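Dihydrodipicolinate synthase (Bacteroides thetaiotaomicron, PDB 4XKY) probably catalyses an aldolase-type reaction of pyruvate through a Schiff-base intermediate, as dihydrodipicolinate synthases and N-acetylneuraminate lyases of the DapA family do. Local coordinates at residues 214-222 / 234-244; 56-67 / 87-98. All coordinates share one frame; numbering follows the deposited sequence.

Contact 1 (214-222 / 234-244); sequences MFPELYVSL and VRRLQEKVMQI. With ACT (acetate ion), chain E.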
loop_
_atom_site.group_PDB
_atom_site.type_symbol
_atom_site.label_atom_id
_atom_site.label_comp_id
_atom_site.label_asym_id
_atom_site.label_seq_id
_atom_site.Cartn_x
_atom_site.Cartn_y
_atom_site.Cartn_z
ATOM N N MET A 214 10.823 15.222 -26.884
ATOM C CA MET A 214 10.087 16.164 -27.737
ATOM C C MET A 214 10.894 17.447 -27.945
ATOM O O MET A 214 11.018 17.908 -29.074
ATOM C CB MET A 214 8.736 16.580 -27.126
ATOM C CG MET A 214 7.711 15.472 -26.874
ATOM S SD MET A 214 6.207 16.108 -26.088
ATOM C CE MET A 214 6.714 16.381 -24.395
ATOM N N PHE A 215 11.428 17.998 -26.846
ATOM C CA PHE A 215 12.026 19.348 -26.815
ATOM C C PHE A 215 13.354 19.309 -26.080
ATOM O O PHE A 215 13.455 19.812 -24.973
ATOM C CB PHE A 215 11.088 20.351 -26.102
ATOM C CG PHE A 215 9.688 20.362 -26.654
ATOM C CD1 PHE A 215 9.461 20.716 -27.975
ATOM C CD2 PHE A 215 8.606 20.019 -25.855
ATOM C CE1 PHE A 215 8.184 20.712 -28.497
ATOM C CE2 PHE A 215 7.336 19.994 -26.366
ATOM C CZ PHE A 215 7.121 20.349 -27.689
ATOM N N PRO A 216 14.379 18.691 -26.683
ATOM C CA PRO A 216 15.657 18.543 -25.970
ATOM C C PRO A 216 16.256 19.890 -25.572
ATOM O O PRO A 216 16.798 20.030 -24.477
ATOM C CB PRO A 216 16.562 17.839 -26.987
ATOM C CG PRO A 216 15.823 17.882 -28.288
ATOM C CD PRO A 216 14.373 17.963 -27.957
ATOM N N GLU A 217 16.132 20.888 -26.436
ATOM C CA GLU A 217 16.739 22.191 -26.149
ATOM C C GLU A 217 16.167 22.870 -24.931
ATOM O O GLU A 217 16.897 23.514 -24.191
ATOM C CB GLU A 217 16.622 23.133 -27.347
ATOM C CG GLU A 217 17.474 22.630 -28.492
ATOM C CD GLU A 217 17.431 23.492 -29.734
ATOM O OE1 GLU A 217 16.699 24.512 -29.754
ATOM O OE2 GLU A 217 18.149 23.136 -30.696
ATOM N N LEU A 218 14.851 22.779 -24.759
ATOM C CA LEU A 218 14.217 23.344 -23.588
ATOM C C LEU A 218 14.811 22.719 -22.323
ATOM O O LEU A 218 15.114 23.432 -21.377
ATOM C CB LEU A 218 12.702 23.126 -23.619
ATOM C CG LEU A 218 11.986 23.258 -22.267
ATOM C CD1 LEU A 218 12.025 24.686 -21.757
ATOM C CD2 LEU A 218 10.540 22.812 -22.392
ATOM N N TYR A 219 14.977 21.398 -22.288
ATOM C CA TYR A 219 15.418 20.779 -21.045
ATOM C C TYR A 219 16.902 21.030 -20.798
ATOM O O TYR A 219 17.324 21.184 -19.653
ATOM C CB TYR A 219 15.095 19.291 -21.030
ATOM C CG TYR A 219 13.620 19.072 -20.961
ATOM C CD1 TYR A 219 12.976 18.903 -19.747
ATOM C CD2 TYR A 219 12.859 19.107 -22.098
ATOM C CE1 TYR A 219 11.612 18.735 -19.682
ATOM C CE2 TYR A 219 11.488 18.945 -22.042
ATOM C CZ TYR A 219 10.875 18.762 -20.828
ATOM O OH TYR A 219 9.514 18.586 -20.769
ATOM N N VAL A 220 17.690 21.060 -21.868
ATOM C CA VAL A 220 19.107 21.404 -21.775
ATOM C C VAL A 220 19.276 22.830 -21.277
ATOM O O VAL A 220 20.119 23.088 -20.410
ATOM C CB VAL A 220 19.821 21.214 -23.126
ATOM C CG1 VAL A 220 21.214 21.829 -23.105
ATOM C CG2 VAL A 220 19.926 19.728 -23.425
ATOM N N SER A 221 18.465 23.740 -21.814
ATOM C CA SER A 221 18.469 25.127 -21.347
ATOM C C SER A 221 18.099 25.258 -19.887
ATOM O O SER A 221 18.702 26.050 -19.173
ATOM C CB SER A 221 17.532 26.013 -22.174
ATOM O OG SER A 221 18.016 26.124 -23.492
ATOM N N LEU A 222 17.106 24.504 -19.438
ATOM C CA LEU A 222 16.717 24.570 -18.042
ATOM C C LEU A 222 17.804 23.971 -17.145
ATOM O O LEU A 222 18.129 24.538 -16.083
ATOM C CB LEU A 222 15.367 23.907 -17.811
ATOM C CG LEU A 222 14.808 23.833 -16.385
ATOM C CD1 LEU A 222 14.905 25.120 -15.570
ATOM C CD2 LEU A 222 13.353 23.408 -16.495
ATOM N N VAL A 234 15.548 30.029 -14.901
ATOM C CA VAL A 234 14.960 28.839 -14.243
ATOM C C VAL A 234 13.429 29.011 -14.155
ATOM O O VAL A 234 12.665 28.137 -14.583
ATOM C CB VAL A 234 15.549 28.586 -12.837
ATOM C CG1 VAL A 234 14.744 27.554 -12.082
ATOM C CG2 VAL A 234 16.979 28.111 -12.932
ATOM N N ARG A 235 12.982 30.161 -13.653
ATOM C CA ARG A 235 11.540 30.408 -13.524
ATOM C C ARG A 235 10.797 30.386 -14.858
ATOM O O ARG A 235 9.732 29.794 -14.958
ATOM C CB ARG A 235 11.255 31.707 -12.758
ATOM C CG ARG A 235 11.427 31.538 -11.251
ATOM C CD ARG A 235 11.035 32.787 -10.470
ATOM N NE ARG A 235 11.884 33.926 -10.811
ATOM C CZ ARG A 235 12.967 34.326 -10.136
ATOM N NH1 ARG A 235 13.375 33.699 -9.030
ATOM N NH2 ARG A 235 13.656 35.378 -10.580
ATOM N N ARG A 236 11.359 31.022 -15.876
ATOM C CA ARG A 236 10.708 31.091 -17.175
ATOM C C ARG A 236 10.543 29.699 -17.769
ATOM O O ARG A 236 9.466 29.343 -18.265
ATOM C CB ARG A 236 11.541 31.948 -18.127
ATOM C CG ARG A 236 10.822 32.282 -19.428
ATOM C CD ARG A 236 11.609 33.279 -20.257
ATOM N NE ARG A 236 12.833 32.712 -20.820
ATOM C CZ ARG A 236 12.885 31.926 -21.894
ATOM N NH1 ARG A 236 11.775 31.573 -22.538
ATOM N NH2 ARG A 236 14.058 31.490 -22.332
ATOM N N LEU A 237 11.629 28.924 -17.704
ATOM C CA LEU A 237 11.674 27.593 -18.315
ATOM C C LEU A 237 10.927 26.556 -17.490
ATOM O O LEU A 237 10.297 25.667 -18.053
ATOM C CB LEU A 237 13.118 27.164 -18.571
ATOM C CG LEU A 237 13.851 28.079 -19.567
ATOM C CD1 LEU A 237 15.302 27.661 -19.764
ATOM C CD2 LEU A 237 13.144 28.147 -20.915
ATOM N N GLN A 238 10.982 26.669 -16.163
ATOM C CA GLN A 238 10.180 25.790 -15.310
ATOM C C GLN A 238 8.675 25.902 -15.652
ATOM O O GLN A 238 7.959 24.893 -15.656
ATOM C CB GLN A 238 10.442 26.063 -13.814
ATOM C CG GLN A 238 9.666 25.179 -12.843
ATOM C CD GLN A 238 10.062 23.708 -12.923
ATOM O OE1 GLN A 238 10.964 23.325 -13.679
ATOM N NE2 GLN A 238 9.385 22.877 -12.151
ATOM N N GLU A 239 8.202 27.106 -15.957
ATOM C CA GLU A 239 6.787 27.291 -16.283
ATOM C C GLU A 239 6.414 26.530 -17.553
ATOM O O GLU A 239 5.323 25.960 -17.633
ATOM C CB GLU A 239 6.401 28.773 -16.417
ATOM C CG GLU A 239 4.952 28.985 -16.892
ATOM C CD GLU A 239 4.359 30.357 -16.561
ATOM O OE1 GLU A 239 5.120 31.325 -16.355
ATOM O OE2 GLU A 239 3.111 30.479 -16.522
ATOM N N LYS A 240 7.311 26.524 -18.538
ATOM C CA LYS A 240 7.082 25.759 -19.763
ATOM C C LYS A 240 7.096 24.255 -19.472
ATOM O O LYS A 240 6.206 23.523 -19.913
ATOM C CB LYS A 240 8.135 26.086 -20.825
ATOM C CG LYS A 240 8.014 27.471 -21.439
ATOM C CD LYS A 240 8.983 27.590 -22.613
ATOM C CE LYS A 240 9.406 29.022 -22.900
ATOM N NZ LYS A 240 8.354 29.733 -23.675
ATOM N N VAL A 241 8.112 23.786 -18.749
ATOM C CA VAL A 241 8.118 22.400 -18.312
ATOM C C VAL A 241 6.832 22.065 -17.566
ATOM O O VAL A 241 6.241 21.022 -17.829
ATOM C CB VAL A 241 9.356 22.056 -17.469
ATOM C CG1 VAL A 241 9.224 20.682 -16.828
ATOM C CG2 VAL A 241 10.585 22.057 -18.360
ATOM N N MET A 242 6.350 22.937 -16.674
ATOM C CA MET A 242 5.136 22.567 -15.921
ATOM C C MET A 242 3.883 22.596 -16.798
ATOM O O MET A 242 2.945 21.833 -16.565
ATOM C CB MET A 242 4.957 23.370 -14.629
ATOM C CG MET A 242 5.990 23.087 -13.534
ATOM S SD MET A 242 6.377 21.352 -13.157
ATOM C CE MET A 242 4.744 20.800 -12.650
ATOM N N GLN A 243 3.881 23.426 -17.833
ATOM C CA GLN A 243 2.784 23.427 -18.792
ATOM C C GLN A 243 2.732 22.122 -19.615
ATOM O O GLN A 243 1.664 21.570 -19.852
ATOM C CB GLN A 243 2.895 24.639 -19.721
ATOM C CG GLN A 243 1.626 24.847 -20.533
ATOM C CD GLN A 243 1.725 26.018 -21.477
ATOM O OE1 GLN A 243 2.567 26.871 -21.318
ATOM N NE2 GLN A 243 0.872 26.043 -22.483
ATOM N N ILE A 244 3.892 21.647 -20.052
ATOM C CA ILE A 244 3.990 20.382 -20.789
ATOM C C ILE A 244 3.422 19.285 -19.910
ATOM O O ILE A 244 2.564 18.506 -20.330
ATOM C CB ILE A 244 5.453 20.070 -21.146
ATOM C CG1 ILE A 244 5.926 20.987 -22.262
ATOM C CG2 ILE A 244 5.618 18.623 -21.568
ATOM C CD1 ILE A 244 7.422 21.140 -22.288
HETATM C C ACT E . 13.359 21.993 -28.696
HETATM O O ACT E . 14.125 21.020 -28.906
HETATM O OXT ACT E . 13.204 22.464 -27.552
HETATM C CH3 ACT E . 12.591 22.640 -29.823
#
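Leu218 and Ile244 meet tip to tip, with Leu218 CD2 3.5 Å from Ile244 CD1, where helix 216-227 packs on helix 231-247. The other branch of Leu218, CD1, lies 3.7 Å from Leu237 CD2, so this one residue forks across a hole lined by Leu237, Lys240, Val241 and Ile244. One turn on, Leu222 is a second knob, among Val234, Leu237, Gln238 and Val241; its CG stands opposite the backbone N (chi1 178°), and CD2 comes within 3.6 Å of Val241 CG2. Gln238 OE1 also approaches Leu222 CD2, while its NE2 bonds to the carbonyl of Glu194.

Tyr219 points its CB away from the partner helix, and its ring swings back: CE1 is 3.7 Å from Val241 CG2 and OH 3.6 Å from Ile244 CD1. That hydroxyl also has a weak hydrogen bond with Glu193. With the ring and hydroxyl gone in an alanine, a gap would probably open beside Val241 and Ile244, and Glu193 would lose this weak partner.

Further out, Met214 CE and the Phe215 ring reach Ile244, while helix 285-298 adds Leu298 against both Phe215 and Ile244. In the first turn after the N-cap Phe215, an acetate, probably from the crystallisation liquor, accepts hydrogen bonds from Glu217 N (3.2 Å to its O) and Leu218 N (3.3 Å to its OXT).

The two helices form a hairpin, their segment axes 9.8 Å apart at closest and roughly antiparallel (140°), joining the helix after the last barrel strand to helix 231-247, the first of the C-terminal helices. They meet through interlocking apolar side chains, two leucine knobs and the aromatic and methionine groups around Ile244, while the polar ends of Gln238 and Tyr219 turn to Glu194 and Glu193.

Contact 2 (56-67 / 87-98); sequences YKLRMEMIKNTC and ESVNLACLAADH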
loop_
_atom_site.group_PDB
_atom_site.type_symbol
_atom_site.label_atom_id
_atom_site.label_comp_id
_atom_site.label_asym_id
_atom_site.label_seq_id
_atom_site.Cartn_x
_atom_site.Cartn_y
_atom_site.Cartn_z
ATOM N N TYR A 56 11.448 -9.860 -25.592
ATOM C CA TYR A 56 12.910 -9.886 -25.514
ATOM C C TYR A 56 13.542 -9.520 -26.829
ATOM O O TYR A 56 14.502 -8.787 -26.874
ATOM C CB TYR A 56 13.392 -11.287 -25.158
ATOM C CG TYR A 56 14.706 -11.258 -24.434
ATOM C CD1 TYR A 56 14.776 -10.731 -23.152
ATOM C CD2 TYR A 56 15.873 -11.733 -25.017
ATOM C CE1 TYR A 56 15.964 -10.687 -22.458
ATOM C CE2 TYR A 56 17.074 -11.694 -24.326
ATOM C CZ TYR A 56 17.102 -11.164 -23.042
ATOM O OH TYR A 56 18.244 -11.092 -22.295
ATOM N N LYS A 57 13.006 -10.049 -27.917
ATOM C CA LYS A 57 13.504 -9.705 -29.233
ATOM C C LYS A 57 13.498 -8.200 -29.454
ATOM O O LYS A 57 14.497 -7.616 -29.895
ATOM C CB LYS A 57 12.669 -10.402 -30.307
ATOM C CG LYS A 57 13.135 -10.153 -31.736
ATOM C CD LYS A 57 12.056 -10.573 -32.727
ATOM C CE LYS A 57 11.104 -9.427 -33.051
ATOM N NZ LYS A 57 9.930 -9.904 -33.828
ATOM N N LEU A 58 12.386 -7.554 -29.130
ATOM C CA LEU A 58 12.284 -6.121 -29.391
ATOM C C LEU A 58 13.225 -5.316 -28.520
ATOM O O LEU A 58 13.850 -4.388 -28.994
ATOM C CB LEU A 58 10.859 -5.651 -29.207
ATOM C CG LEU A 58 10.383 -4.393 -29.893
ATOM C CD1 LEU A 58 10.824 -4.319 -31.327
ATOM C CD2 LEU A 58 8.877 -4.387 -29.829
ATOM N N ARG A 59 13.373 -5.704 -27.262
ATOM C CA ARG A 59 14.344 -5.053 -26.395
ATOM C C ARG A 59 15.760 -5.182 -27.025
ATOM O O ARG A 59 16.520 -4.229 -27.045
ATOM C CB ARG A 59 14.283 -5.645 -24.992
ATOM C CG ARG A 59 12.969 -5.357 -24.290
ATOM C CD ARG A 59 12.651 -6.374 -23.213
ATOM N NE ARG A 59 13.435 -6.125 -22.009
ATOM C CZ ARG A 59 13.523 -6.969 -20.989
ATOM N NH1 ARG A 59 12.888 -8.144 -21.032
ATOM N NH2 ARG A 59 14.270 -6.646 -19.937
ATOM N N MET A 60 16.095 -6.346 -27.568
ATOM C CA MET A 60 17.415 -6.513 -28.187
ATOM C C MET A 60 17.586 -5.644 -29.427
ATOM O O MET A 60 18.628 -5.027 -29.600
ATOM C CB MET A 60 17.714 -7.973 -28.492
ATOM C CG MET A 60 17.907 -8.762 -27.206
ATOM S SD MET A 60 18.324 -10.520 -27.317
ATOM C CE MET A 60 17.206 -11.127 -28.579
ATOM N N GLU A 61 16.556 -5.562 -30.258
ATOM C CA GLU A 61 16.603 -4.698 -31.427
ATOM C C GLU A 61 16.740 -3.221 -31.062
ATOM O O GLU A 61 17.433 -2.488 -31.749
ATOM C CB GLU A 61 15.389 -4.922 -32.305
ATOM C CG GLU A 61 15.354 -6.334 -32.855
ATOM C CD GLU A 61 14.185 -6.597 -33.778
ATOM O OE1 GLU A 61 13.302 -5.721 -33.911
ATOM O OE2 GLU A 61 14.136 -7.705 -34.347
ATOM N N MET A 62 16.103 -2.790 -29.981
ATOM C CA MET A 62 16.220 -1.410 -29.579
ATOM C C MET A 62 17.660 -1.108 -29.198
ATOM O O MET A 62 18.183 -0.084 -29.572
ATOM C CB MET A 62 15.311 -1.089 -28.406
ATOM C CG MET A 62 15.382 0.353 -27.876
ATOM S SD MET A 62 14.945 1.598 -29.116
ATOM C CE MET A 62 15.110 3.096 -28.155
ATOM N N ILE A 63 18.277 -1.990 -28.416
ATOM C CA ILE A 63 19.660 -1.828 -28.028
ATOM C C ILE A 63 20.592 -1.773 -29.242
ATOM O O ILE A 63 21.407 -0.857 -29.351
ATOM C CB ILE A 63 20.082 -2.973 -27.103
ATOM C CG1 ILE A 63 19.379 -2.820 -25.755
ATOM C CG2 ILE A 63 21.596 -3.012 -26.884
ATOM C CD1 ILE A 63 19.403 -4.083 -24.922
ATOM N N LYS A 64 20.482 -2.768 -30.124
ATOM C CA LYS A 64 21.343 -2.857 -31.302
ATOM C C LYS A 64 21.183 -1.640 -32.196
ATOM O O LYS A 64 22.158 -0.970 -32.502
ATOM C CB LYS A 64 21.047 -4.106 -32.130
ATOM C CG LYS A 64 21.336 -5.453 -31.462
ATOM C CD LYS A 64 21.362 -6.561 -32.528
ATOM C CE LYS A 64 20.798 -7.905 -32.076
ATOM N NZ LYS A 64 19.302 -7.928 -32.100
ATOM N N ASN A 65 19.965 -1.337 -32.625
ATOM C CA ASN A 65 19.768 -0.134 -33.458
ATOM C C ASN A 65 20.207 1.164 -32.787
ATOM O O ASN A 65 20.764 2.036 -33.450
ATOM C CB ASN A 65 18.318 -0.002 -33.935
ATOM C CG ASN A 65 18.004 -0.937 -35.063
ATOM O OD1 ASN A 65 18.223 -0.617 -36.233
ATOM N ND2 ASN A 65 17.547 -2.132 -34.720
ATOM N N THR A 66 19.942 1.325 -31.483
ATOM C CA THR A 66 20.337 2.574 -30.814
ATOM C C THR A 66 21.892 2.749 -30.849
ATOM O O THR A 66 22.409 3.827 -31.137
ATOM C CB THR A 66 19.792 2.671 -29.384
ATOM O OG1 THR A 66 18.360 2.692 -29.405
ATOM C CG2 THR A 66 20.269 3.949 -28.749
ATOM N N CYS A 67 22.630 1.687 -30.559
ATOM C CA CYS A 67 24.093 1.772 -30.585
ATOM C C CYS A 67 24.583 2.001 -32.014
ATOM O O CYS A 67 25.445 2.835 -32.220
ATOM C CB CYS A 67 24.745 0.534 -30.010
ATOM S SG CYS A 67 24.399 0.213 -28.276
ATOM N N GLU A 87 18.453 -13.326 -17.793
ATOM C CA GLU A 87 18.062 -12.451 -18.899
ATOM C C GLU A 87 18.696 -11.060 -18.789
ATOM O O GLU A 87 19.137 -10.473 -19.778
ATOM C CB GLU A 87 16.527 -12.317 -18.974
ATOM C CG GLU A 87 15.773 -13.618 -19.229
ATOM C CD GLU A 87 16.215 -14.351 -20.475
ATOM O OE1 GLU A 87 16.843 -13.714 -21.344
ATOM O OE2 GLU A 87 15.957 -15.574 -20.575
ATOM N N SER A 88 18.748 -10.542 -17.569
ATOM C CA SER A 88 19.391 -9.266 -17.327
ATOM C C SER A 88 20.892 -9.264 -17.745
ATOM O O SER A 88 21.355 -8.355 -18.457
ATOM C CB SER A 88 19.186 -8.864 -15.866
ATOM O OG SER A 88 19.842 -7.649 -15.595
ATOM N N VAL A 89 21.633 -10.294 -17.330
ATOM C CA VAL A 89 23.038 -10.409 -17.684
ATOM C C VAL A 89 23.179 -10.524 -19.216
ATOM O O VAL A 89 24.048 -9.900 -19.802
ATOM C CB VAL A 89 23.708 -11.589 -16.949
ATOM C CG1 VAL A 89 25.096 -11.871 -17.528
ATOM C CG2 VAL A 89 23.789 -11.279 -15.447
ATOM N N ASN A 90 22.289 -11.270 -19.861
ATOM C CA ASN A 90 22.338 -11.407 -21.308
ATOM C C ASN A 90 22.162 -10.042 -22.014
ATOM O O ASN A 90 22.827 -9.770 -23.012
ATOM C CB ASN A 90 21.293 -12.436 -21.768
ATOM C CG ASN A 90 21.261 -12.601 -23.276
ATOM O OD1 ASN A 90 22.153 -13.203 -23.859
ATOM N ND2 ASN A 90 20.236 -12.051 -23.914
ATOM N N LEU A 91 21.290 -9.175 -21.494
ATOM C CA LEU A 91 21.103 -7.869 -22.116
ATOM C C LEU A 91 22.332 -7.010 -21.927
ATOM O O LEU A 91 22.702 -6.258 -22.852
ATOM C CB LEU A 91 19.896 -7.114 -21.568
ATOM C CG LEU A 91 18.518 -7.672 -21.900
ATOM C CD1 LEU A 91 17.455 -6.816 -21.235
ATOM C CD2 LEU A 91 18.281 -7.737 -23.403
ATOM N N ALA A 92 22.932 -7.092 -20.734
ATOM C CA ALA A 92 24.185 -6.384 -20.463
ATOM C C ALA A 92 25.282 -6.797 -21.443
ATOM O O ALA A 92 25.945 -5.937 -21.983
ATOM C CB ALA A 92 24.662 -6.605 -19.041
ATOM N N CYS A 93 25.475 -8.096 -21.669
ATOM C CA CYS A 93 26.493 -8.566 -22.634
ATOM C C CYS A 93 26.216 -8.106 -24.068
ATOM O O CYS A 93 27.134 -7.742 -24.804
ATOM C CB CYS A 93 26.635 -10.082 -22.577
ATOM S SG CYS A 93 27.198 -10.605 -20.931
ATOM N N LEU A 94 24.945 -8.116 -24.449
ATOM C CA LEU A 94 24.530 -7.625 -25.742
ATOM C C LEU A 94 24.860 -6.139 -25.849
ATOM O O LEU A 94 25.483 -5.702 -26.810
ATOM C CB LEU A 94 23.036 -7.852 -25.928
ATOM C CG LEU A 94 22.535 -7.247 -27.240
ATOM C CD1 LEU A 94 22.802 -8.233 -28.365
ATOM C CD2 LEU A 94 21.067 -6.880 -27.185
ATOM N N ALA A 95 24.460 -5.372 -24.844
ATOM C CA ALA A 95 24.845 -3.967 -24.740
ATOM C C ALA A 95 26.350 -3.770 -24.923
ATOM O O ALA A 95 26.764 -2.952 -25.753
ATOM C CB ALA A 95 24.385 -3.368 -23.418
ATOM N N ALA A 96 27.172 -4.524 -24.199
ATOM C CA ALA A 96 28.633 -4.393 -24.361
ATOM C C ALA A 96 29.104 -4.687 -25.774
ATOM O O ALA A 96 29.899 -3.929 -26.319
ATOM C CB ALA A 96 29.390 -5.289 -23.389
ATOM N N ASP A 97 28.651 -5.792 -26.353
ATOM C CA ASP A 97 29.084 -6.175 -27.709
ATOM C C ASP A 97 28.750 -5.129 -28.762
ATOM O O ASP A 97 29.438 -4.991 -29.767
ATOM C CB ASP A 97 28.448 -7.491 -28.133
ATOM C CG ASP A 97 28.913 -8.664 -27.301
ATOM O OD1 ASP A 97 30.011 -8.608 -26.707
ATOM O OD2 ASP A 97 28.168 -9.656 -27.237
ATOM N N HIS A 98 27.673 -4.393 -28.537
ATOM C CA HIS A 98 27.276 -3.362 -29.483
ATOM C C HIS A 98 27.787 -1.956 -29.167
ATOM O O HIS A 98 27.436 -0.996 -29.850
ATOM C CB HIS A 98 25.775 -3.421 -29.625
ATOM C CG HIS A 98 25.345 -4.624 -30.383
ATOM N ND1 HIS A 98 25.235 -4.625 -31.754
ATOM C CD2 HIS A 98 25.116 -5.896 -29.990
ATOM C CE1 HIS A 98 24.879 -5.827 -32.165
ATOM N NE2 HIS A 98 24.806 -6.618 -31.114
HETATM O O HOH W 1 24.622 -2.217 -33.093
#
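Tyr56 and Glu87 touch at one end of two neighbouring helices on the outside of the (beta/alpha)8 TIM barrel, helix 56-70 following strand 42-44 and helix 85-97 following strand 76-79. The segment axes are nearly parallel, 21° apart. From its CB, directed toward the other helix, Tyr56 extends with CG roughly opposite the backbone N (chi1 -152°), which carries the ring across the groove. CE1 and CZ run under Glu87 OE1, which comes to 3.1 Å from CZ with its carboxylate steep to the ring; CE1 also nears Leu91 CD2, and CE2 lies 3.2 Å from Asn90 ND2. At the tip, OH does double duty: it donates to Glu87 O (2.7 Å) and accepts from Asn90 ND2 (2.7 Å, N-H...O angle 166°), both partners lying near the ring plane. The two bonds hold the hydroxyl, and with Glu87 OE1 over a face and Asn90 at the edge they favour this ring orientation. Glu87 O serves Leu91 N as well, while Glu87 OE2 bonds to the backbone of a neighbouring subunit, whose aromatic side chain also meets the Tyr56 ring.

Leu91 then drops as a knob among Tyr56, Arg59, Met60 and Ile63, its CD1 beside the guanidinium of Arg59, which is salt-bridged to Asp82. Further along the groove, Leu94 CD2 packs 3.7 Å from Met60 CG and also against Ile63. At the far end the aliphatic part of Lys64 lies over the His98 ring in a CH-pi contact, CG 3.8 Å from the ring centroid, and a water joins the two, donating to Lys64 O at 2.8 Å and bonding His98 ND1 at 2.8 Å.

How the contacts relate
The two contacts occupy opposite sides of the chain's centre, with their own centres 31 Å apart and their nearest atoms about 13 Å apart, so neither touches the other. Contact 2 pairs consecutive parallel helices of the barrel wall; contact 1 comes later in the chain and packs the first C-terminal helix, 231-247, on the last helix of that wall. Both flank the predicted active site without supplying its predicted catalytic or pyruvate-binding residues. In contact 2 the side chain of Arg59 is about 8 Å from that of Tyr136, the predicted proton donor/acceptor. In contact 1, side chain to side chain, Met214 is about 9 Å from Thr48 and Tyr219 about 10 Å from Val208; Thr48 and Val208 probably bind pyruvate.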